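Local coordinates for protein hydrazine synthase alpha subunit (Candidatus Kuenenia stuttgartiensis, PDB 5C2V) that catalyses the second half-reaction of hydrazine synthesis, condensing hydroxylamine made in the gamma subunit with ammonia to give hydrazine, at residues G705-A713 with E759-W767. Numbering follows the deposited sequence.
Sequences GKYVNPSAA and EWIDLGAQW. With HEC (heme c), chain B.
With CG2 of I761 anti to the backbone N and CG1 anti to the carbonyl carbon (chi1 -61°), CG2 is turned into the type II turn N709–A712, near the carbonyl oxygens of N709 and A712, while CD1 runs to V708 CG2. In V708 it is CG1 that stands anti to the backbone N (chi1 163°), where it meets A765 CB at 4.0 Å; CG2 approaches the W760 ring obliquely. The turn docks on the C-terminal end of helix 751-762. S711 N donates to I761 O (2.9 Å, 151° at the hydrogen), and G764 N reaches the same oxygen from the opposite face of its plane, so one carbonyl serves both the turn and the Schellman motif at G764. D762 OD1 accepts a bent hydrogen bond from A713 N (2.8 Å), met nearly along its C-O axis, while OD2 forms a salt bridge with R463 and accepts from S538 N. Ahead of the turn, Y707 OH donates to heme propionate oxygen O1A (3.1 Å), linking the loop to the C-terminal domain's bis-histidine heme. Within this cytochrome c domain, V719 of helix 717-722 packs on I761 and A713, and Y689 of helix 687-692 touches W760; strand 503-510 of the middle domain meets E759 and Q766, placing the contact where the two domains join.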
ATOM      1  N   GLY D 705      13.612 -12.922  -1.820  1.00 57.12           N
ATOM      2  CA  GLY D 705      13.942 -13.680  -0.626  1.00 41.19           C
ATOM      3  C   GLY D 705      15.342 -13.370  -0.140  1.00 54.78           C
ATOM      4  O   GLY D 705      15.864 -12.281  -0.381  1.00 47.11           O
ATOM      5  N   LYS D 706      15.946 -14.325   0.560  1.00 51.02           N
ATOM      6  CA  LYS D 706      17.331 -14.182   0.983  1.00 36.22           C
ATOM      7  C   LYS D 706      18.264 -14.077  -0.220  1.00 48.83           C
ATOM      8  O   LYS D 706      18.963 -13.077  -0.386  1.00 55.74           O
ATOM      9  CB  LYS D 706      17.752 -15.363   1.863  1.00 53.48           C
ATOM     10  CG  LYS D 706      17.069 -15.430   3.222  1.00 69.01           C
ATOM     11  CD  LYS D 706      17.596 -16.604   4.040  1.00 57.73           C
ATOM     12  CE  LYS D 706      17.013 -16.616   5.444  1.00 59.10           C
ATOM     13  NZ  LYS D 706      17.576 -17.719   6.273  1.00 58.58           N
ATOM     14  N   TYR D 707      18.283 -15.118  -1.049  1.00 49.13           N
ATOM     15  CA  TYR D 707      19.188 -15.156  -2.195  1.00 48.62           C
ATOM     16  C   TYR D 707      18.585 -14.818  -3.562  1.00 56.65           C
ATOM     17  O   TYR D 707      19.321 -14.699  -4.540  1.00 41.69           O
ATOM     18  CB  TYR D 707      19.830 -16.542  -2.276  1.00 45.79           C
ATOM     19  CG  TYR D 707      20.446 -16.985  -0.974  1.00 54.08           C
ATOM     20  CD1 TYR D 707      21.724 -16.581  -0.617  1.00 50.98           C
ATOM     21  CD2 TYR D 707      19.745 -17.798  -0.093  1.00 55.41           C
ATOM     22  CE1 TYR D 707      22.289 -16.979   0.576  1.00 49.06           C
ATOM     23  CE2 TYR D 707      20.301 -18.200   1.102  1.00 49.86           C
ATOM     24  CZ  TYR D 707      21.575 -17.788   1.432  1.00 49.92           C
ATOM     25  OH  TYR D 707      22.135 -18.186   2.622  1.00 64.89           O
ATOM     26  N   VAL D 708      17.270 -14.645  -3.648  1.00 50.60           N
ATOM     27  CA  VAL D 708      16.643 -14.513  -4.965  1.00 34.32           C
ATOM     28  C   VAL D 708      15.529 -13.471  -5.028  1.00 40.03           C
ATOM     29  O   VAL D 708      14.592 -13.495  -4.229  1.00 42.41           O
ATOM     30  CB  VAL D 708      16.070 -15.873  -5.446  1.00 42.53           C
ATOM     31  CG1 VAL D 708      15.082 -15.674  -6.588  1.00 38.87           C
ATOM     32  CG2 VAL D 708      17.192 -16.812  -5.871  1.00 32.46           C
ATOM     33  N   ASN D 709      15.640 -12.560  -5.990  1.00 38.47           N
ATOM     34  CA  ASN D 709      14.565 -11.624  -6.294  1.00 50.21           C
ATOM     35  C   ASN D 709      13.965 -11.936  -7.662  1.00 53.78           C
ATOM     36  O   ASN D 709      14.586 -11.682  -8.687  1.00 57.51           O
ATOM     37  CB  ASN D 709      15.078 -10.182  -6.252  1.00 56.43           C
ATOM     38  CG  ASN D 709      15.492  -9.749  -4.857  1.00 44.74           C
ATOM     39  OD1 ASN D 709      14.799  -8.966  -4.208  1.00 58.28           O
ATOM     40  ND2 ASN D 709      16.625 -10.258  -4.389  1.00 52.32           N
ATOM     41  N   PRO D 710      12.749 -12.500  -7.681  1.00 56.27           N
ATOM     42  CA  PRO D 710      12.097 -12.872  -8.940  1.00 46.06           C
ATOM     43  C   PRO D 710      11.895 -11.689  -9.889  1.00 49.41           C
ATOM     44  O   PRO D 710      11.423 -10.625  -9.487  1.00 44.35           O
ATOM     45  CB  PRO D 710      10.756 -13.446  -8.477  1.00 46.91           C
ATOM     46  CG  PRO D 710      11.049 -13.982  -7.117  1.00 50.71           C
ATOM     47  CD  PRO D 710      12.005 -12.994  -6.511  1.00 56.51           C
ATOM     48  N   SER D 711      12.286 -11.906 -11.141  1.00 55.14           N
ATOM     49  CA  SER D 711      12.256 -10.911 -12.213  1.00 45.07           C
ATOM     50  C   SER D 711      13.102  -9.672 -11.925  1.00 46.76           C
ATOM     51  O   SER D 711      12.928  -8.635 -12.564  1.00 48.24           O
ATOM     52  CB  SER D 711      10.813 -10.488 -12.504  1.00 48.25           C
ATOM     53  OG  SER D 711      10.769  -9.450 -13.470  1.00 55.46           O
ATOM     54  N   ALA D 712      14.017  -9.778 -10.966  1.00 56.54           N
ATOM     55  CA  ALA D 712      15.198  -8.928 -10.946  1.00 47.70           C
ATOM     56  C   ALA D 712      16.407  -9.756 -10.525  1.00 48.18           C
ATOM     57  O   ALA D 712      16.536 -10.118  -9.358  1.00 56.68           O
ATOM     58  CB  ALA D 712      15.001  -7.744 -10.011  1.00 39.29           C
ATOM     59  N   ALA D 713      17.323 -10.007 -11.451  1.00 59.05           N
ATOM     60  CA  ALA D 713      18.532 -10.746 -11.110  1.00 45.03           C
ATOM     61  C   ALA D 713      19.529  -9.789 -10.485  1.00 46.10           C
ATOM     62  O   ALA D 713      20.318 -10.157  -9.618  1.00 43.62           O
ATOM     63  CB  ALA D 713      19.120 -11.416 -12.337  1.00 50.26           C
ATOM     64  N   GLU D 759      19.329 -15.523 -16.206  1.00 46.53           N
ATOM     65  CA  GLU D 759      18.125 -15.697 -17.011  1.00 48.24           C
ATOM     66  C   GLU D 759      17.018 -16.373 -16.214  1.00 47.58           C
ATOM     67  O   GLU D 759      15.858 -15.961 -16.280  1.00 38.28           O
ATOM     68  CB  GLU D 759      18.428 -16.515 -18.267  1.00 56.75           C
ATOM     69  CG  GLU D 759      19.101 -15.731 -19.376  1.00 57.03           C
ATOM     70  CD  GLU D 759      19.288 -16.555 -20.636  1.00 58.00           C
ATOM     71  OE1 GLU D 759      19.557 -17.770 -20.520  1.00 58.51           O
ATOM     72  OE2 GLU D 759      19.159 -15.988 -21.741  1.00 62.20           O
ATOM     73  N   TRP D 760      17.385 -17.410 -15.468  1.00 50.92           N
ATOM     74  CA  TRP D 760      16.428 -18.134 -14.640  1.00 50.79           C
ATOM     75  C   TRP D 760      15.737 -17.206 -13.648  1.00 54.36           C
ATOM     76  O   TRP D 760      14.515 -17.239 -13.507  1.00 47.99           O
ATOM     77  CB  TRP D 760      17.117 -19.277 -13.892  1.00 50.40           C
ATOM     78  CG  TRP D 760      16.258 -19.897 -12.832  1.00 60.67           C
ATOM     79  CD1 TRP D 760      15.083 -20.567 -13.015  1.00 61.60           C
ATOM     80  CD2 TRP D 760      16.511 -19.908 -11.422  1.00 63.38           C
ATOM     81  NE1 TRP D 760      14.587 -20.991 -11.805  1.00 45.10           N
ATOM     82  CE2 TRP D 760      15.445 -20.600 -10.812  1.00 62.10           C
ATOM     83  CE3 TRP D 760      17.533 -19.400 -10.616  1.00 51.98           C
ATOM     84  CZ2 TRP D 760      15.373 -20.795  -9.434  1.00 58.33           C
ATOM     85  CZ3 TRP D 760      17.461 -19.596  -9.249  1.00 40.86           C
ATOM     86  CH2 TRP D 760      16.389 -20.287  -8.672  1.00 55.40           C
ATOM     87  N   ILE D 761      16.520 -16.371 -12.973  1.00 48.36           N
ATOM     88  CA  ILE D 761      15.962 -15.442 -11.995  1.00 50.71           C
ATOM     89  C   ILE D 761      15.104 -14.365 -12.659  1.00 49.80           C
ATOM     90  O   ILE D 761      14.013 -14.048 -12.180  1.00 45.02           O
ATOM     91  CB  ILE D 761      17.071 -14.774 -11.164  1.00 42.79           C
ATOM     92  CG1 ILE D 761      17.860 -15.831 -10.393  1.00 42.42           C
ATOM     93  CG2 ILE D 761      16.483 -13.756 -10.205  1.00 39.88           C
ATOM     94  CD1 ILE D 761      18.891 -15.258  -9.450  1.00 40.70           C
ATOM     95  N   ASP D 762      15.591 -13.812 -13.767  1.00 48.17           N
ATOM     96  CA  ASP D 762      14.856 -12.779 -14.494  1.00 48.70           C
ATOM     97  C   ASP D 762      13.532 -13.299 -15.052  1.00 47.72           C
ATOM     98  O   ASP D 762      12.581 -12.536 -15.227  1.00 39.97           O
ATOM     99  CB  ASP D 762      15.712 -12.214 -15.629  1.00 50.47           C
ATOM    100  CG  ASP D 762      16.443 -10.947 -15.232  1.00 55.01           C
ATOM    101  OD1 ASP D 762      16.461 -10.621 -14.027  1.00 67.13           O
ATOM    102  OD2 ASP D 762      17.004 -10.281 -16.126  1.00 49.27           O
ATOM    103  N   LEU D 763      13.476 -14.599 -15.329  1.00 43.92           N
ATOM    104  CA  LEU D 763      12.262 -15.232 -15.836  1.00 37.84           C
ATOM    105  C   LEU D 763      11.213 -15.438 -14.745  1.00 43.00           C
ATOM    106  O   LEU D 763      10.089 -15.850 -15.028  1.00 45.83           O
ATOM    107  CB  LEU D 763      12.589 -16.577 -16.488  1.00 36.32           C
ATOM    108  CG  LEU D 763      13.120 -16.561 -17.922  1.00 41.23           C
ATOM    109  CD1 LEU D 763      13.597 -17.946 -18.318  1.00 46.03           C
ATOM    110  CD2 LEU D 763      12.048 -16.070 -18.883  1.00 37.45           C
ATOM    111  N   GLY D 764      11.577 -15.144 -13.502  1.00 53.80           N
ATOM    112  CA  GLY D 764      10.684 -15.368 -12.380  1.00 42.95           C
ATOM    113  C   GLY D 764      11.087 -16.532 -11.494  1.00 45.85           C
ATOM    114  O   GLY D 764      10.366 -16.878 -10.559  1.00 39.65           O
ATOM    115  N   ALA D 765      12.230 -17.141 -11.803  1.00 46.91           N
ATOM    116  CA  ALA D 765      12.821 -18.186 -10.967  1.00 56.94           C
ATOM    117  C   ALA D 765      11.882 -19.366 -10.740  1.00 58.11           C
ATOM    118  O   ALA D 765      11.674 -19.792  -9.605  1.00 63.17           O
ATOM    119  CB  ALA D 765      13.263 -17.602  -9.629  1.00 49.61           C
ATOM    120  N   GLN D 766      11.319 -19.891 -11.823  1.00 56.93           N
ATOM    121  CA  GLN D 766      10.423 -21.036 -11.728  1.00 48.03           C
ATOM    122  C   GLN D 766      11.193 -22.325 -11.465  1.00 43.50           C
ATOM    123  O   GLN D 766      12.418 -22.325 -11.355  1.00 46.44           O
ATOM    124  CB  GLN D 766       9.590 -21.183 -13.006  1.00 45.38           C
ATOM    125  CG  GLN D 766       8.626 -20.038 -13.277  1.00 36.99           C
ATOM    126  CD  GLN D 766       9.300 -18.852 -13.935  1.00 45.01           C
ATOM    127  OE1 GLN D 766      10.489 -18.896 -14.250  1.00 55.77           O
ATOM    128  NE2 GLN D 766       8.541 -17.784 -14.152  1.00 41.74           N
ATOM    129  N   TRP D 767      10.447 -23.418 -11.367  1.00 43.15           N
ATOM    130  CA  TRP D 767      10.992 -24.755 -11.165  1.00 46.63           C
ATOM    131  C   TRP D 767      10.650 -25.596 -12.382  1.00 53.59           C
ATOM    132  O   TRP D 767      11.527 -26.074 -13.103  1.00 47.61           O
ATOM    133  CB  TRP D 767      10.429 -25.380  -9.886  1.00 39.91           C
ATOM    134  CG  TRP D 767      10.422 -26.887  -9.857  1.00 44.41           C
ATOM    135  CD1 TRP D 767       9.407 -27.710 -10.261  1.00 47.93           C
ATOM    136  CD2 TRP D 767      11.451 -27.747  -9.343  1.00 38.62           C
ATOM    137  NE1 TRP D 767       9.755 -29.025 -10.063  1.00 53.14           N
ATOM    138  CE2 TRP D 767      11.000 -29.075  -9.498  1.00 44.12           C
ATOM    139  CE3 TRP D 767      12.711 -27.522  -8.782  1.00 45.33           C
ATOM    140  CZ2 TRP D 767      11.767 -30.172  -9.109  1.00 48.40           C
ATOM    141  CZ3 TRP D 767      13.471 -28.615  -8.399  1.00 54.30           C
ATOM    142  CH2 TRP D 767      12.997 -29.922  -8.564  1.00 45.35           C
TER
HETATM  143 FE   HEC B 906      29.457 -20.526  -1.699  1.00 45.26          FE
HETATM  144  CHA HEC B 906      28.902 -18.336   0.884  1.00 38.26           C
HETATM  145  CHB HEC B 906      26.574 -19.467  -3.231  1.00 52.26           C
HETATM  146  CHC HEC B 906      30.065 -22.644  -4.366  1.00 58.54           C
HETATM  147  CHD HEC B 906      32.221 -21.809  -0.105  1.00 54.04           C
HETATM  148  NA  HEC B 906      27.989 -19.188  -1.239  1.00 37.90           N
HETATM  149  C1A HEC B 906      27.997 -18.329  -0.156  1.00 51.49           C
HETATM  150  C2A HEC B 906      26.882 -17.416  -0.305  1.00 42.97           C
HETATM  151  C3A HEC B 906      26.239 -17.725  -1.435  1.00 51.66           C
HETATM  152  C4A HEC B 906      26.921 -18.847  -2.050  1.00 45.98           C
HETATM  153  CMA HEC B 906      24.989 -17.009  -1.991  1.00 41.19           C
HETATM  154  CAA HEC B 906      26.503 -16.283   0.673  1.00 42.64           C
HETATM  155  CBA HEC B 906      25.567 -16.824   1.750  1.00 49.45           C
HETATM  156  CGA HEC B 906      25.084 -15.688   2.615  1.00 53.98           C
HETATM  157  O1A HEC B 906      23.988 -15.815   3.221  1.00 43.41           O
HETATM  158  O2A HEC B 906      25.789 -14.649   2.690  1.00 36.17           O
HETATM  159  NB  HEC B 906      28.469 -21.015  -3.444  1.00 56.47           N
HETATM  160  C1B HEC B 906      27.351 -20.366  -3.931  1.00 49.25           C
HETATM  161  C2B HEC B 906      27.148 -20.796  -5.302  1.00 37.24           C
HETATM  162  C3B HEC B 906      28.106 -21.679  -5.608  1.00 54.66           C
HETATM  163  C4B HEC B 906      28.960 -21.828  -4.449  1.00 47.67           C
HETATM  164  CMB HEC B 906      26.003 -20.326  -6.226  1.00 43.07           C
HETATM  165  CAB HEC B 906      28.310 -22.411  -6.954  1.00 45.85           C
HETATM  166  CBB HEC B 906      28.818 -21.420  -8.024  1.00 42.55           C
HETATM  167  NC  HEC B 906      30.876 -21.953  -2.154  1.00 46.65           N
HETATM  168  C1C HEC B 906      30.937 -22.716  -3.305  1.00 58.57           C
HETATM  169  C2C HEC B 906      32.145 -23.513  -3.259  1.00 57.82           C
HETATM  170  C3C HEC B 906      32.671 -23.375  -2.035  1.00 56.31           C
HETATM  171  C4C HEC B 906      31.931 -22.330  -1.347  1.00 54.58           C
HETATM  172  CMC HEC B 906      32.488 -24.616  -4.285  1.00 46.59           C
HETATM  173  CAC HEC B 906      33.930 -24.090  -1.484  1.00 37.12           C
HETATM  174  CBC HEC B 906      35.194 -23.677  -2.272  1.00 37.74           C
HETATM  175  ND  HEC B 906      30.407 -20.133   0.132  1.00 55.49           N
HETATM  176  C1D HEC B 906      31.567 -20.783   0.548  1.00 48.97           C
HETATM  177  C2D HEC B 906      31.992 -20.205   1.802  1.00 57.95           C
HETATM  178  C3D HEC B 906      30.973 -19.105   2.129  1.00 62.10           C
HETATM  179  C4D HEC B 906      30.015 -19.141   1.032  1.00 46.65           C
HETATM  180  CMD HEC B 906      33.229 -20.605   2.636  1.00 46.49           C
HETATM  181  CAD HEC B 906      31.013 -18.213   3.398  1.00 40.26           C
HETATM  182  CBD HEC B 906      30.605 -16.756   3.177  1.00 41.71           C
HETATM  183  CGD HEC B 906      31.415 -16.099   2.089  1.00 57.04           C
HETATM  184  O1D HEC B 906      30.935 -15.081   1.527  1.00 40.56           O
HETATM  185  O2D HEC B 906      32.535 -16.582   1.780  1.00 74.10           O